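Local structure of alcohol dehydrogenase (Comamonas sp. 26, 6ZDZ) at residues G28-M33 and K53-V58. The protein probably interconverts alcohols and carbonyl compounds with a nicotinamide cofactor, as a short-chain dehydrogenase with a Rossmann fold. Numbering follows the deposited sequence.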
ATOM      1  N   GLY A  28       9.835  28.966 -14.004  1.00 50.67           N
ATOM      2  CA  GLY A  28      11.219  29.326 -13.767  1.00 47.60           C
ATOM      3  C   GLY A  28      12.031  28.276 -13.043  1.00 53.27           C
ATOM      4  O   GLY A  28      13.199  28.535 -12.728  1.00 61.01           O
ATOM      5  N   HIS A  29      11.464  27.104 -12.771  1.00 55.60           N
ATOM      6  CA  HIS A  29      12.200  26.046 -12.097  1.00 48.66           C
ATOM      7  C   HIS A  29      13.062  25.271 -13.084  1.00 50.52           C
ATOM      8  O   HIS A  29      12.624  24.942 -14.191  1.00 50.60           O
ATOM      9  CB  HIS A  29      11.243  25.080 -11.397  1.00 49.51           C
ATOM     10  CG  HIS A  29      10.430  25.709 -10.309  1.00 50.90           C
ATOM     11  ND1 HIS A  29      10.753  25.587  -8.975  1.00 48.01           N
ATOM     12  CD2 HIS A  29       9.299  26.452 -10.356  1.00 48.34           C
ATOM     13  CE1 HIS A  29       9.863  26.237  -8.247  1.00 60.74           C
ATOM     14  NE2 HIS A  29       8.969  26.770  -9.060  1.00 59.98           N
ATOM     15  N   ASN A  30      14.293  24.983 -12.677  1.00 47.48           N
ATOM     16  CA  ASN A  30      15.084  23.984 -13.373  1.00 44.75           C
ATOM     17  C   ASN A  30      14.505  22.602 -13.097  1.00 49.12           C
ATOM     18  O   ASN A  30      13.855  22.370 -12.075  1.00 46.93           O
ATOM     19  CB  ASN A  30      16.546  24.052 -12.935  1.00 45.73           C
ATOM     20  CG  ASN A  30      17.169  25.408 -13.199  1.00 53.05           C
ATOM     21  OD1 ASN A  30      16.984  25.991 -14.267  1.00 51.05           O
ATOM     22  ND2 ASN A  30      17.909  25.920 -12.222  1.00 45.39           N
ATOM     23  N   LEU A  31      14.737  21.678 -14.023  1.00 52.09           N
ATOM     24  CA  LEU A  31      14.117  20.365 -13.953  1.00 46.02           C
ATOM     25  C   LEU A  31      15.160  19.259 -13.944  1.00 35.79           C
ATOM     26  O   LEU A  31      16.261  19.406 -14.485  1.00 42.10           O
ATOM     27  CB  LEU A  31      13.161  20.142 -15.131  1.00 39.39           C
ATOM     28  CG  LEU A  31      12.001  21.125 -15.274  1.00 38.80           C
ATOM     29  CD1 LEU A  31      11.118  20.705 -16.426  1.00 38.45           C
ATOM     30  CD2 LEU A  31      11.202  21.197 -13.982  1.00 41.84           C
ATOM     31  N   VAL A  32      14.793  18.148 -13.315  1.00 35.72           N
ATOM     32  CA  VAL A  32      15.460  16.866 -13.490  1.00 38.19           C
ATOM     33  C   VAL A  32      14.375  15.891 -13.914  1.00 34.14           C
ATOM     34  O   VAL A  32      13.548  15.476 -13.092  1.00 33.74           O
ATOM     35  CB  VAL A  32      16.165  16.392 -12.212  1.00 37.67           C
ATOM     36  CG1 VAL A  32      16.831  15.044 -12.447  1.00 34.54           C
ATOM     37  CG2 VAL A  32      17.185  17.421 -11.751  1.00 33.53           C
ATOM     38  N   MET A  33      14.368  15.527 -15.191  1.00 36.80           N
ATOM     39  CA  MET A  33      13.320  14.674 -15.730  1.00 34.36           C
ATOM     40  C   MET A  33      13.770  13.221 -15.691  1.00 33.73           C
ATOM     41  O   MET A  33      14.831  12.876 -16.220  1.00 32.57           O
ATOM     42  CB  MET A  33      12.965  15.095 -17.157  1.00 43.23           C
ATOM     43  CG  MET A  33      12.355  16.487 -17.246  1.00 32.43           C
ATOM     44  SD  MET A  33      11.930  16.985 -18.924  1.00 46.60           S
ATOM     45  CE  MET A  33      10.862  15.637 -19.417  1.00 50.84           C
ATOM     46  N   LYS A  53      14.082  28.600 -21.203  1.00 59.13           N
ATOM     47  CA  LYS A  53      15.488  28.895 -20.926  1.00 60.46           C
ATOM     48  C   LYS A  53      15.972  28.338 -19.591  1.00 57.44           C
ATOM     49  O   LYS A  53      17.070  28.689 -19.144  1.00 58.95           O
ATOM     50  CB  LYS A  53      15.768  30.405 -20.977  1.00 59.38           C
ATOM     51  CG  LYS A  53      15.269  31.103 -22.232  1.00 74.61           C
ATOM     52  CD  LYS A  53      16.273  31.012 -23.371  1.00 79.36           C
ATOM     53  CE  LYS A  53      15.829  30.011 -24.424  1.00 81.09           C
ATOM     54  NZ  LYS A  53      16.541  30.211 -25.717  1.00 89.55           N
ATOM     55  N   VAL A  54      15.191  27.481 -18.933  1.00 54.42           N
ATOM     56  CA  VAL A  54      15.626  26.868 -17.683  1.00 52.42           C
ATOM     57  C   VAL A  54      16.542  25.693 -18.001  1.00 46.84           C
ATOM     58  O   VAL A  54      16.622  25.250 -19.152  1.00 53.50           O
ATOM     59  CB  VAL A  54      14.429  26.418 -16.822  1.00 52.46           C
ATOM     60  CG1 VAL A  54      13.474  27.578 -16.586  1.00 57.87           C
ATOM     61  CG2 VAL A  54      13.710  25.245 -17.473  1.00 48.16           C
ATOM     62  N   THR A  55      17.235  25.183 -16.987  1.00 49.00           N
ATOM     63  CA  THR A  55      18.110  24.029 -17.151  1.00 44.53           C
ATOM     64  C   THR A  55      17.311  22.754 -16.915  1.00 51.16           C
ATOM     65  O   THR A  55      16.561  22.656 -15.937  1.00 52.03           O
ATOM     66  CB  THR A  55      19.293  24.104 -16.184  1.00 45.23           C
ATOM     67  OG1 THR A  55      20.059  25.285 -16.457  1.00 51.35           O
ATOM     68  CG2 THR A  55      20.187  22.883 -16.338  1.00 48.48           C
ATOM     69  N   ILE A  56      17.470  21.781 -17.809  1.00 51.37           N
ATOM     70  CA  ILE A  56      16.746  20.516 -17.731  1.00 45.25           C
ATOM     71  C   ILE A  56      17.738  19.377 -17.910  1.00 51.47           C
ATOM     72  O   ILE A  56      18.379  19.267 -18.961  1.00 54.56           O
ATOM     73  CB  ILE A  56      15.631  20.426 -18.785  1.00 41.85           C
ATOM     74  CG1 ILE A  56      14.601  21.536 -18.567  1.00 46.14           C
ATOM     75  CG2 ILE A  56      14.964  19.061 -18.740  1.00 35.55           C
ATOM     76  CD1 ILE A  56      13.522  21.572 -19.613  1.00 40.55           C
ATOM     77  N   ASP A  57      17.861  18.532 -16.889  1.00 42.44           N
ATOM     78  CA  ASP A  57      18.668  17.321 -16.959  1.00 46.35           C
ATOM     79  C   ASP A  57      17.754  16.118 -17.152  1.00 45.78           C
ATOM     80  O   ASP A  57      16.788  15.940 -16.402  1.00 41.14           O
ATOM     81  CB  ASP A  57      19.516  17.156 -15.698  1.00 46.61           C
ATOM     82  CG  ASP A  57      20.563  18.244 -15.556  1.00 73.51           C
ATOM     83  OD1 ASP A  57      21.326  18.464 -16.521  1.00 78.35           O
ATOM     84  OD2 ASP A  57      20.622  18.880 -14.483  1.00 79.82           O
ATOM     85  N   VAL A  58      18.062  15.300 -18.155  1.00 39.32           N
ATOM     86  CA  VAL A  58      17.235  14.162 -18.543  1.00 37.05           C
ATOM     87  C   VAL A  58      17.933  12.885 -18.097  1.00 41.14           C
ATOM     88  O   VAL A  58      19.062  12.605 -18.520  1.00 49.20           O
ATOM     89  CB  VAL A  58      16.973  14.151 -20.057  1.00 41.42           C
ATOM     90  CG1 VAL A  58      16.331  12.840 -20.477  1.00 38.62           C
ATOM     91  CG2 VAL A  58      16.089  15.325 -20.441  1.00 35.20           C
TER
HETATM   92  O   HOH W   1      18.663  20.728 -13.948  1.00 53.12           O
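N30 opens the pairing through OD1, which accepts the T55 backbone N-H at 2.8 Å, nearly straight at 167°, the donor tilted 34° from the carbonyl plane. With CG set beside the backbone N (chi1 -59°), the amide reaches T55, and OD1 stands in for H29 O, the acceptor this register would give T55 N; H29 O instead meets V54 CG2 (3.5 Å). Backbone bonds continue the ladder: L31 N to T55 O (2.8 Å), D57 N to L31 O (3.0 Å) and M33 N to D57 O (2.7 Å). Replacing N30 by an alanine removes this acceptor and would probably leave T55 N without its mate, fraying the pairing's start. On the face carrying L31, M33 and I56, L31 and I56 lie side by side, while M33 SD rests on I56 CG2 (3.7 Å). Helix 38-52 packs on M33 and I56, helix 15-27 on L31. On the side of V32 and D57, a water bridges L31 O and D57 OD2, the latter salt-bridged to R75. The parallel strands, joined by helix 38-52, form a Rossmann beta-alpha-beta unit, 56-60 outermost in the chain's sheet. Main-chain bonds thus set the register, which the N30 amide extends one step before the strands begin.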